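Local coordinates for high affinity transport system protein p37 (Mycoplasma hyorhinis, PDB 3EKI) that binds thiamine diphosphate outside the cell as the lipoprotein component of a high-affinity transport system, probably one for thiamine and its phosphates, at residues A[104-109]-A[123-128]; A[217-222]-A[302-307]; A[250-255]-A[288-293]; A[262-267]-A[337-342]. One frame throughout, in Å; residues are numbered along the deposited sequence.

Contact 1 of 4, residues A[104-109]-A[123-128]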
# COMPACT_ATOMS: atom_id res chain seq x y z
N GLN A 104 7.79 -2.58 15.41
CA GLN A 104 8.96 -2.16 14.62
C GLN A 104 8.73 -2.33 13.13
O GLN A 104 9.04 -1.43 12.33
CB GLN A 104 10.19 -2.93 15.13
CG GLN A 104 10.38 -2.90 16.63
CD GLN A 104 9.69 -3.94 17.47
OE1 GLN A 104 8.62 -3.72 18.06
NE2 GLN A 104 10.29 -5.13 17.57
N ASP A 105 8.16 -3.45 12.71
CA ASP A 105 7.90 -3.70 11.29
C ASP A 105 6.96 -4.87 11.13
O ASP A 105 6.56 -5.52 12.11
CB ASP A 105 9.17 -3.95 10.49
CG ASP A 105 10.00 -5.12 10.92
OD1 ASP A 105 11.25 -5.00 10.89
OD2 ASP A 105 9.48 -6.18 11.31
N PHE A 106 6.57 -5.16 9.90
CA PHE A 106 5.51 -6.14 9.71
C PHE A 106 5.95 -7.54 10.12
O PHE A 106 5.10 -8.33 10.54
CB PHE A 106 5.00 -6.19 8.26
CG PHE A 106 5.78 -7.08 7.32
CD1 PHE A 106 5.35 -8.36 7.00
CD2 PHE A 106 6.96 -6.61 6.77
CE1 PHE A 106 6.10 -9.15 6.15
CE2 PHE A 106 7.71 -7.40 5.92
CZ PHE A 106 7.28 -8.67 5.60
N THR A 107 7.23 -7.89 9.97
CA THR A 107 7.61 -9.24 10.40
C THR A 107 7.32 -9.41 11.89
O THR A 107 6.82 -10.44 12.35
CB THR A 107 9.10 -9.54 10.15
OG1 THR A 107 9.88 -8.66 10.97
CG2 THR A 107 9.47 -9.23 8.72
N VAL A 108 7.66 -8.38 12.66
CA VAL A 108 7.40 -8.42 14.09
C VAL A 108 5.90 -8.52 14.34
O VAL A 108 5.46 -9.21 15.26
CB VAL A 108 7.98 -7.18 14.80
CG1 VAL A 108 7.68 -7.22 16.29
CG2 VAL A 108 9.48 -7.10 14.56
N LEU A 109 5.10 -7.84 13.54
CA LEU A 109 3.66 -7.90 13.79
C LEU A 109 3.15 -9.30 13.61
O LEU A 109 2.42 -9.86 14.44
CB LEU A 109 2.89 -6.98 12.84
CG LEU A 109 1.38 -6.98 13.05
CD1 LEU A 109 1.07 -6.13 14.29
CD2 LEU A 109 0.63 -6.47 11.84
N GLY A 123 -3.59 -6.38 14.32
CA GLY A 123 -2.93 -5.29 13.58
C GLY A 123 -3.31 -5.33 12.13
O GLY A 123 -4.01 -6.23 11.67
N ILE A 124 -2.90 -4.32 11.35
CA ILE A 124 -3.26 -4.23 9.94
C ILE A 124 -1.99 -4.32 9.09
O ILE A 124 -1.04 -3.58 9.40
CB ILE A 124 -4.04 -2.93 9.69
CG1 ILE A 124 -5.30 -2.87 10.55
CG2 ILE A 124 -4.34 -2.80 8.21
CD1 ILE A 124 -6.03 -1.54 10.53
N ASN A 125 -2.01 -5.24 8.13
CA ASN A 125 -0.84 -5.65 7.39
C ASN A 125 -1.08 -5.56 5.89
O ASN A 125 -2.18 -5.74 5.42
CB ASN A 125 -0.42 -7.10 7.70
CG ASN A 125 1.05 -7.35 7.51
OD1 ASN A 125 1.86 -7.13 8.42
ND2 ASN A 125 1.50 -7.84 6.35
N ALA A 126 0.03 -5.32 5.18
CA ALA A 126 -0.08 -5.37 3.71
C ALA A 126 -0.59 -6.74 3.29
O ALA A 126 -0.15 -7.76 3.85
CB ALA A 126 1.27 -5.06 3.11
N SER A 127 -1.50 -6.78 2.33
CA SER A 127 -2.13 -8.02 1.93
C SER A 127 -1.17 -9.06 1.35
O SER A 127 -1.19 -10.25 1.68
CB SER A 127 -3.25 -7.73 0.93
OG SER A 127 -2.73 -7.27 -0.32
N GLY A 128 -0.28 -8.64 0.44
CA GLY A 128 0.60 -9.63 -0.18
C GLY A 128 1.49 -10.30 0.83
O GLY A 128 1.65 -11.52 0.88
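The Phe106 ring and the carboxamide of Asn125 meet obliquely, their planes 57° apart. Thr107 CG2 lies over one face of the ring, 3.7 Å above its plane and shifted toward the rim, while the amide comes nearest the ring with Asn125 ND2, 3.9 Å from Phe106 CD1. Asn125 OD1 lies nearer the root of the phenylalanine, 3.3 Å from Phe106 CB, and it also touches Leu109 CD2 at 3.7 Å. That oxygen is met by carbon from both helix residues, and no hydrogen bond joins the two segments. The amide is held within its own segment, by the residue after the strand: Asn125 ND2 donates to Ala126 O over 3.0 Å, in the amide plane and on a lone pair of the carbonyl. Leu109, with CG anti to its backbone N (chi1 -179°), brings CD1 within 4.1 Å of Gly123 CA, at the glycine's bare backbone.

Asp105 caps the helix that begins at Phe106. Its OD2 takes Val108 N; Thr107 OG1 also donates to it, 28° out of the carboxylate plane, though the 2.5 Å length is suspiciously short. Phe106 makes a cation-pi contact with Lys129 and packs on Asn254. The strand pairs through Gly123 and Asn125 with strand 345-349, and Ala126, N-cap of the next helix, touches the bound thiamine diphosphate. Helix and strand thus meet by van der Waals contact alone, their polar bonds made within each segment or elsewhere in the chain, and the ND2 bond restrains the amide's rotation beside Ala126 of the ligand pocket.

Contact 2 of 4, residues A[217-222]-A[302-307]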
# COMPACT_ATOMS: atom_id res chain seq x y z
N GLY A 217 1.24 -1.28 -8.14
CA GLY A 217 2.53 -0.68 -8.30
C GLY A 217 2.59 0.05 -9.65
O GLY A 217 1.61 0.07 -10.40
N MET A 218 3.75 0.64 -9.88
CA MET A 218 3.95 1.31 -11.17
C MET A 218 5.42 1.33 -11.50
O MET A 218 6.27 1.23 -10.62
CB MET A 218 3.40 2.72 -11.14
CG MET A 218 4.11 3.68 -10.22
SD MET A 218 3.38 5.33 -10.24
CE MET A 218 3.84 5.89 -11.86
N ILE A 219 5.72 1.45 -12.79
CA ILE A 219 7.08 1.58 -13.26
C ILE A 219 7.28 2.98 -13.86
O ILE A 219 6.51 3.30 -14.75
CB ILE A 219 7.43 0.51 -14.31
CG1 ILE A 219 7.26 -0.91 -13.77
CG2 ILE A 219 8.83 0.71 -14.87
CD1 ILE A 219 7.46 -2.05 -14.72
N TRP A 220 8.26 3.67 -13.34
CA TRP A 220 8.70 4.97 -13.80
C TRP A 220 9.92 4.83 -14.70
O TRP A 220 10.74 3.94 -14.51
CB TRP A 220 9.13 5.85 -12.64
CG TRP A 220 8.13 6.23 -11.63
CD1 TRP A 220 7.83 5.55 -10.47
CD2 TRP A 220 7.25 7.37 -11.65
NE1 TRP A 220 6.84 6.21 -9.78
CE2 TRP A 220 6.47 7.33 -10.48
CE3 TRP A 220 7.07 8.43 -12.55
CZ2 TRP A 220 5.52 8.29 -10.17
CZ3 TRP A 220 6.11 9.37 -12.22
CH2 TRP A 220 5.35 9.31 -11.06
N ILE A 221 10.04 5.78 -15.64
CA ILE A 221 11.24 5.98 -16.43
C ILE A 221 11.65 7.45 -16.37
O ILE A 221 10.80 8.31 -16.15
CB ILE A 221 11.05 5.49 -17.87
CG1 ILE A 221 9.96 6.21 -18.64
CG2 ILE A 221 10.80 3.96 -17.83
CD1 ILE A 221 9.92 5.85 -20.12
N LYS A 222 12.97 7.65 -16.51
CA LYS A 222 13.51 9.00 -16.40
C LYS A 222 14.64 9.19 -17.40
O LYS A 222 15.42 8.26 -17.55
CB LYS A 222 14.03 9.27 -15.00
CG LYS A 222 14.77 10.57 -14.82
CD LYS A 222 16.10 10.55 -14.18
CE LYS A 222 16.99 9.34 -14.29
NZ LYS A 222 18.28 9.49 -13.63
N PHE A 302 20.80 5.32 -13.19
CA PHE A 302 19.52 4.66 -13.05
C PHE A 302 18.42 5.45 -13.76
O PHE A 302 18.34 6.68 -13.58
CB PHE A 302 19.18 4.44 -11.56
CG PHE A 302 20.18 3.39 -11.03
CD1 PHE A 302 19.85 2.06 -11.09
CD2 PHE A 302 21.40 3.79 -10.55
CE1 PHE A 302 20.77 1.11 -10.67
CE2 PHE A 302 22.34 2.87 -10.14
CZ PHE A 302 22.01 1.54 -10.25
N HIS A 303 17.59 4.74 -14.52
CA HIS A 303 16.52 5.38 -15.29
C HIS A 303 15.16 4.72 -15.19
O HIS A 303 14.21 5.19 -15.83
CB HIS A 303 16.90 5.43 -16.79
CG HIS A 303 18.21 6.15 -17.00
ND1 HIS A 303 19.42 5.53 -16.88
CD2 HIS A 303 18.48 7.45 -17.31
CE1 HIS A 303 20.40 6.40 -17.12
NE2 HIS A 303 19.85 7.58 -17.38
N ILE A 304 15.04 3.65 -14.39
CA ILE A 304 13.77 2.96 -14.18
C ILE A 304 13.54 2.84 -12.68
O ILE A 304 14.53 2.64 -11.98
CB ILE A 304 13.81 1.60 -14.89
CG1 ILE A 304 14.05 1.75 -16.40
CG2 ILE A 304 12.58 0.78 -14.60
CD1 ILE A 304 14.71 0.52 -16.99
N ALA A 305 12.31 2.99 -12.22
CA ALA A 305 12.06 2.81 -10.79
C ALA A 305 10.68 2.22 -10.53
O ALA A 305 9.71 2.47 -11.26
CB ALA A 305 12.20 4.10 -10.01
N PHE A 306 10.61 1.42 -9.46
CA PHE A 306 9.34 0.87 -9.02
C PHE A 306 8.77 1.68 -7.86
O PHE A 306 9.55 2.10 -7.01
CB PHE A 306 9.53 -0.57 -8.55
CG PHE A 306 10.12 -1.55 -9.53
CD1 PHE A 306 10.12 -1.27 -10.90
CD2 PHE A 306 10.65 -2.75 -9.08
CE1 PHE A 306 10.66 -2.20 -11.78
CE2 PHE A 306 11.20 -3.64 -9.96
CZ PHE A 306 11.18 -3.38 -11.31
N SER A 307 7.44 1.84 -7.86
CA SER A 307 6.81 2.44 -6.68
C SER A 307 5.36 2.03 -6.60
O SER A 307 4.78 1.43 -7.51
CB SER A 307 6.90 3.96 -6.70
OG SER A 307 5.92 4.47 -7.58
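Trp220 and Ser307 meet on one face of the sheet, the indole turned edge-on so that its N-H points at the hydroxyl. Trp220 NE1 donates to Ser307 OG over 3.0 Å, with the oxygen only 10° out of the ring plane. Met218 shares this face: its CG lies 3.3 Å from Ser307 OG, and its chain, bent at chi3 (-70°), sets CE over one face of the indole near the rim. Ala305 CB sits beside Trp220 CB. On the other face, Ile219 lies alongside both Ile304 and Phe306, all pointing the same way; its CG2 reaches Ile304 CG2 at 3.8 Å. Ile221 crosses Ile304 at a slant, and helix 256-269 packs on Ile219 and Phe306.

The strands themselves run antiparallel, paired by main-chain bonds at Met218-Ser307 and Trp220-Ala305, with Trp220 N to Ala305 O nearly straight at 175°. At the far end the Lys222 chain, bent at chi2 and chi3, brings NZ to Phe302 O, donating over 2.8 Å nearly along the C=O axis. Leu296 O and Leu299 O also accept from this amine, while the His303 edge lies against Lys222 O, a buried carbonyl with no polar partner in the model, and the ring's ND1 bonds Phe246 O.

On the isoleucine face the contacts between the strands are apolar, although Glu262 packs there too. Three carbonyls grip the buried ammonium, and would be expected to favour its positive charge.

Contact 3 of 4, residues A[250-255]-A[288-293]. With TPP (thiamine diphosphate), chain B.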
# COMPACT_ATOMS: atom_id res chain seq x y z
N HIS A 250 14.44 -0.30 -7.05
CA HIS A 250 13.40 -1.15 -6.53
C HIS A 250 13.37 -1.10 -5.01
O HIS A 250 14.30 -0.56 -4.41
CB HIS A 250 13.70 -2.59 -7.03
CG HIS A 250 15.06 -3.05 -6.59
ND1 HIS A 250 15.23 -3.63 -5.35
CD2 HIS A 250 16.31 -3.00 -7.12
CE1 HIS A 250 16.50 -3.94 -5.15
NE2 HIS A 250 17.20 -3.56 -6.22
N GLY A 251 12.33 -1.67 -4.40
CA GLY A 251 12.29 -1.84 -2.95
C GLY A 251 12.84 -3.20 -2.54
O GLY A 251 13.52 -3.94 -3.27
N LYS A 252 12.54 -3.58 -1.29
CA LYS A 252 13.00 -4.89 -0.83
C LYS A 252 12.30 -6.00 -1.58
O LYS A 252 11.17 -5.88 -2.06
CB LYS A 252 12.69 -5.03 0.67
CG LYS A 252 13.43 -4.04 1.55
CD LYS A 252 13.43 -4.52 3.01
CE LYS A 252 14.09 -3.48 3.92
NZ LYS A 252 13.21 -3.11 5.06
N ASP A 253 12.94 -7.17 -1.65
CA ASP A 253 12.36 -8.22 -2.46
C ASP A 253 11.09 -8.82 -1.86
O ASP A 253 10.44 -9.61 -2.54
CB ASP A 253 13.38 -9.33 -2.72
CG ASP A 253 13.89 -10.04 -1.49
OD1 ASP A 253 13.14 -10.15 -0.49
OD2 ASP A 253 15.06 -10.50 -1.54
N ASN A 254 10.73 -8.44 -0.63
CA ASN A 254 9.46 -8.91 -0.09
C ASN A 254 8.34 -7.91 -0.26
O ASN A 254 7.23 -8.10 0.27
CB ASN A 254 9.59 -9.26 1.40
CG ASN A 254 10.01 -8.09 2.26
OD1 ASN A 254 10.03 -6.93 1.87
ND2 ASN A 254 10.37 -8.36 3.51
N SER A 255 8.62 -6.81 -1.00
CA SER A 255 7.60 -5.83 -1.29
C SER A 255 6.70 -6.23 -2.45
O SER A 255 7.18 -6.65 -3.51
CB SER A 255 8.22 -4.46 -1.61
OG SER A 255 7.19 -3.55 -1.98
N TYR A 288 21.00 -2.69 -10.78
CA TYR A 288 19.96 -2.64 -9.78
C TYR A 288 20.42 -1.91 -8.53
O TYR A 288 21.58 -2.03 -8.14
CB TYR A 288 19.59 -4.06 -9.34
CG TYR A 288 18.90 -4.89 -10.38
CD1 TYR A 288 19.60 -5.67 -11.29
CD2 TYR A 288 17.50 -4.88 -10.45
CE1 TYR A 288 18.93 -6.43 -12.24
CE2 TYR A 288 16.85 -5.63 -11.39
CZ TYR A 288 17.55 -6.41 -12.28
OH TYR A 288 16.83 -7.13 -13.19
N LYS A 289 19.50 -1.19 -7.90
CA LYS A 289 19.78 -0.51 -6.64
C LYS A 289 18.49 -0.37 -5.83
O LYS A 289 17.42 -0.13 -6.39
CB LYS A 289 20.40 0.85 -6.88
CG LYS A 289 20.91 1.53 -5.61
CD LYS A 289 21.48 2.91 -5.96
CE LYS A 289 22.87 2.73 -6.56
NZ LYS A 289 23.83 2.40 -5.47
N GLN A 290 18.61 -0.54 -4.52
CA GLN A 290 17.42 -0.44 -3.66
C GLN A 290 17.29 0.99 -3.14
O GLN A 290 18.04 1.42 -2.24
CB GLN A 290 17.46 -1.45 -2.51
CG GLN A 290 16.18 -1.51 -1.70
CD GLN A 290 16.30 -2.15 -0.33
OE1 GLN A 290 16.68 -3.31 -0.24
NE2 GLN A 290 16.01 -1.41 0.72
N LYS A 291 16.34 1.71 -3.70
CA LYS A 291 16.08 3.11 -3.40
C LYS A 291 14.64 3.46 -3.75
O LYS A 291 14.07 2.84 -4.65
CB LYS A 291 16.98 4.07 -4.17
CG LYS A 291 18.47 3.93 -4.05
CD LYS A 291 19.09 4.83 -3.02
CE LYS A 291 19.03 6.30 -3.43
NZ LYS A 291 19.49 7.16 -2.30
N SER A 292 14.07 4.45 -3.08
CA SER A 292 12.74 4.94 -3.40
C SER A 292 12.71 5.61 -4.77
O SER A 292 13.66 6.31 -5.12
CB SER A 292 12.29 5.93 -2.32
OG SER A 292 11.03 6.51 -2.63
N ALA A 293 11.64 5.43 -5.51
CA ALA A 293 11.47 6.04 -6.81
C ALA A 293 11.54 7.55 -6.73
O ALA A 293 11.95 8.23 -7.69
CB ALA A 293 10.17 5.57 -7.43
N1' TPP B . -2.09 7.03 1.40
C2' TPP B . -1.60 7.69 2.48
CM2 TPP B . -2.35 8.93 2.99
N3' TPP B . -0.48 7.27 3.10
C4' TPP B . 0.11 6.11 2.69
N4' TPP B . 1.16 5.66 3.37
C5' TPP B . -0.35 5.44 1.55
C6' TPP B . -1.48 5.95 0.91
C7' TPP B . 0.29 4.18 0.95
N3 TPP B . -0.20 2.89 1.47
C2 TPP B . -0.66 2.70 2.71
S1 TPP B . -1.17 1.03 2.89
C5 TPP B . -0.71 0.65 1.24
C4 TPP B . -0.11 1.77 0.70
CM4 TPP B . 0.22 1.87 -0.80
C6 TPP B . -0.79 -0.75 0.63
C7 TPP B . 0.34 -1.64 1.16
O7 TPP B . 1.61 -1.09 0.72
PA TPP B . 3.00 -1.36 1.42
O1A TPP B . 3.99 -0.38 0.90
O2A TPP B . 2.85 -1.35 2.92
O3A TPP B . 3.41 -2.85 1.12
PB TPP B . 4.22 -3.38 -0.16
O1B TPP B . 3.43 -3.12 -1.41
O2B TPP B . 4.39 -4.93 0.12
O3B TPP B . 5.68 -2.75 -0.18
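His250 and Gln290 pack closely at the inner end of this contact, their side chains crossing at about a right angle. The imidazole lies against the other strand: Gln290 CA sits over one face, 3.9 Å above the plane and toward the rim, Lys289 O is over a face too, and Tyr288 CB comes to the edge. A chi1 of 57° puts CG of the histidine between the backbone N and the carbonyl carbon. The ring's rotation is fixed by His250 ND1, which donates to Gly251 O over 2.7 Å, almost in the ring plane. Arg281 and Phe306 also touch this histidine, and Tyr288, whose OH bonds Asp280, is buried next to it.

The backbones pair as parallel strands. His250 N donates to Lys289 O and Lys291 N to His250 O, each over 3.1 Å, while Gln290 CA makes a CA-H...O contact with His250 O. This is the parallel edge of the five-stranded mixed sheet, where strand 288-290 is outermost beside 248-250.

Toward solvent the contact thins. Gln290, extended beyond CG, slants across Lys252, and Lys252 CG is 3.8 Å from both OE1 and NE2 of the amide, with no hydrogen bond between these two exposed residues. Lys252 opens a type I turn that brings the chain back inward to the buried Ser255. Ser255 caps helix 256-269 by accepting from Lys258 N, and its OG donates to thiamine diphosphate O3B at 2.5 Å, a length too short to take at face value; Ser256 N, Ser257 OG and Lys258 NZ also bind this ligand.

Contact 4 of 4, residues A[262-267]-A[337-342]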
# COMPACT_ATOMS: atom_id res chain seq x y z
N GLU A 262 5.83 -5.47 -10.04
CA GLU A 262 6.56 -5.00 -11.22
C GLU A 262 7.33 -6.15 -11.86
O GLU A 262 7.41 -6.21 -13.09
CB GLU A 262 7.49 -3.84 -10.86
CG GLU A 262 6.77 -2.58 -10.44
CD GLU A 262 6.39 -2.45 -8.98
OE1 GLU A 262 6.60 -3.41 -8.21
OE2 GLU A 262 5.88 -1.36 -8.63
N GLU A 263 7.93 -7.01 -11.03
CA GLU A 263 8.59 -8.20 -11.58
C GLU A 263 7.66 -8.98 -12.48
O GLU A 263 8.00 -9.41 -13.58
CB GLU A 263 9.10 -9.10 -10.44
CG GLU A 263 9.54 -10.50 -10.88
CD GLU A 263 10.09 -11.24 -9.69
OE1 GLU A 263 11.23 -11.73 -9.70
OE2 GLU A 263 9.36 -11.32 -8.66
N THR A 264 6.40 -9.20 -12.06
CA THR A 264 5.41 -9.88 -12.86
C THR A 264 5.16 -9.18 -14.20
O THR A 264 5.12 -9.85 -15.24
CB THR A 264 4.06 -9.97 -12.11
OG1 THR A 264 4.25 -10.78 -10.94
CG2 THR A 264 2.98 -10.65 -12.92
N ILE A 265 4.99 -7.86 -14.19
CA ILE A 265 4.78 -7.16 -15.47
C ILE A 265 5.97 -7.33 -16.43
O ILE A 265 5.78 -7.58 -17.62
CB ILE A 265 4.52 -5.67 -15.20
CG1 ILE A 265 3.22 -5.41 -14.42
CG2 ILE A 265 4.51 -4.87 -16.48
CD1 ILE A 265 1.99 -6.08 -15.01
N LEU A 266 7.18 -7.21 -15.91
CA LEU A 266 8.41 -7.36 -16.69
C LEU A 266 8.57 -8.75 -17.23
O LEU A 266 8.97 -8.93 -18.39
CB LEU A 266 9.63 -6.96 -15.83
CG LEU A 266 9.71 -5.50 -15.42
CD1 LEU A 266 10.93 -5.21 -14.56
CD2 LEU A 266 9.72 -4.57 -16.63
N LYS A 267 8.25 -9.75 -16.41
CA LYS A 267 8.26 -11.12 -16.90
C LYS A 267 7.21 -11.38 -17.95
O LYS A 267 7.49 -12.07 -18.96
CB LYS A 267 8.06 -12.08 -15.70
CG LYS A 267 8.12 -13.55 -16.10
CD LYS A 267 9.31 -14.23 -15.42
CE LYS A 267 9.01 -14.62 -13.98
NZ LYS A 267 9.71 -13.77 -12.98
N VAL A 337 1.46 0.71 -15.20
CA VAL A 337 1.17 0.29 -13.82
C VAL A 337 1.12 -1.23 -13.75
O VAL A 337 1.37 -1.93 -14.74
CB VAL A 337 -0.11 0.90 -13.26
CG1 VAL A 337 0.06 2.43 -13.30
CG2 VAL A 337 -1.37 0.48 -13.96
N THR A 338 0.81 -1.79 -12.59
CA THR A 338 0.77 -3.24 -12.46
C THR A 338 -0.66 -3.75 -12.32
O THR A 338 -1.62 -3.00 -12.34
CB THR A 338 1.58 -3.74 -11.25
OG1 THR A 338 0.87 -3.41 -10.03
CG2 THR A 338 2.95 -3.09 -11.15
N ASN A 339 -0.78 -5.07 -12.15
CA ASN A 339 -2.02 -5.73 -11.81
C ASN A 339 -2.35 -5.36 -10.36
O ASN A 339 -1.46 -4.95 -9.62
CB ASN A 339 -1.91 -7.24 -11.98
CG ASN A 339 -1.64 -7.70 -13.39
OD1 ASN A 339 -2.06 -7.06 -14.35
ND2 ASN A 339 -0.94 -8.82 -13.50
N PRO A 340 -3.63 -5.45 -10.02
CA PRO A 340 -4.08 -4.99 -8.69
C PRO A 340 -4.14 -6.07 -7.62
O PRO A 340 -4.45 -7.22 -7.91
CB PRO A 340 -5.49 -4.56 -9.05
CG PRO A 340 -5.95 -5.58 -10.04
CD PRO A 340 -4.73 -5.92 -10.86
N ILE A 341 -3.84 -5.63 -6.38
CA ILE A 341 -3.99 -6.56 -5.24
C ILE A 341 -4.72 -5.86 -4.11
O ILE A 341 -4.87 -4.64 -4.13
CB ILE A 341 -2.63 -7.08 -4.74
CG1 ILE A 341 -1.71 -6.01 -4.18
CG2 ILE A 341 -1.96 -7.87 -5.86
CD1 ILE A 341 -0.44 -6.54 -3.53
N PRO A 342 -5.25 -6.57 -3.12
CA PRO A 342 -6.06 -5.87 -2.11
C PRO A 342 -5.29 -4.90 -1.22
O PRO A 342 -4.11 -5.07 -1.01
CB PRO A 342 -6.56 -7.04 -1.23
CG PRO A 342 -6.53 -8.22 -2.17
CD PRO A 342 -5.19 -8.02 -2.90
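Thr338 OG1 is gripped by two partners: it donates to Asn339 O over 2.8 Å and accepts from Gly217 N of the neighbouring strand. With chi1 at 72°, OG1 sits between the backbone N and the carbonyl carbon, and the methyl CG2 is turned to helix 256-269. There it meets Glu262, lying 3.9 Å from both Glu262 N and Glu262 CG, the two side chains crossing at a slant. The bend at chi2 (87°) keeps Glu262 CD beside the methyl, 4.1 Å from Thr338 CG2, and OE2 takes a weak hydrogen bond from Met218 N.

One turn further along the helix, Ile265 comes in at about a right angle to Thr338. Its CG1 rests 3.8 Å from Thr338 CA, and its CD1 reaches on to Asn339 N at 4.1 Å. CG1 also lies 4.0 Å from Val337 O, a buried carbonyl with no polar partner in the model. Leu171 of helix 170-184 packs on Ile265, Val337 and Asn339 alike.

Between helix and loop there is no hydrogen bond. The polar ends reach elsewhere: Thr264 OG1 hydrogen-bonds Ile402 O, with Lys260 O also in bonding range, and Asn339 bonds Tyr162 N through OD1 and Ala401 O through ND2. Past Asn339 the chain runs on through Pro340 and Ile341 to Pro342, whose O accepts from Ser127 OG. A strand leaving one sheet, 331-337, and passing to a second, 345-349, is the kind of inter-lobe connection found in periplasmic binding proteins, consistent with the family to which p37 is assigned.

Contacts 1, 2 and 4 are buried, whereas contact 3 runs from a packed histidine out to exposed side chains. Contacts 2 and 3 belong to one mixed sheet, at its antiparallel interior and its parallel edge, and are the two that rely on main-chain hydrogen bonds across their segments. Contacts 1 and 4 each set a helix against an extended segment with no such bond, relying on van der Waals contact, carbon against an amide in contact 1 and mostly aliphatic in contact 4. Contact 4 joins the regions: Thr338 and Glu262 reach contact 2, and Pro342 meets Ser127 of contact 1. Contacts 1 and 3 approach the ligand from different sheets, touching where Phe106 packs on Asn254.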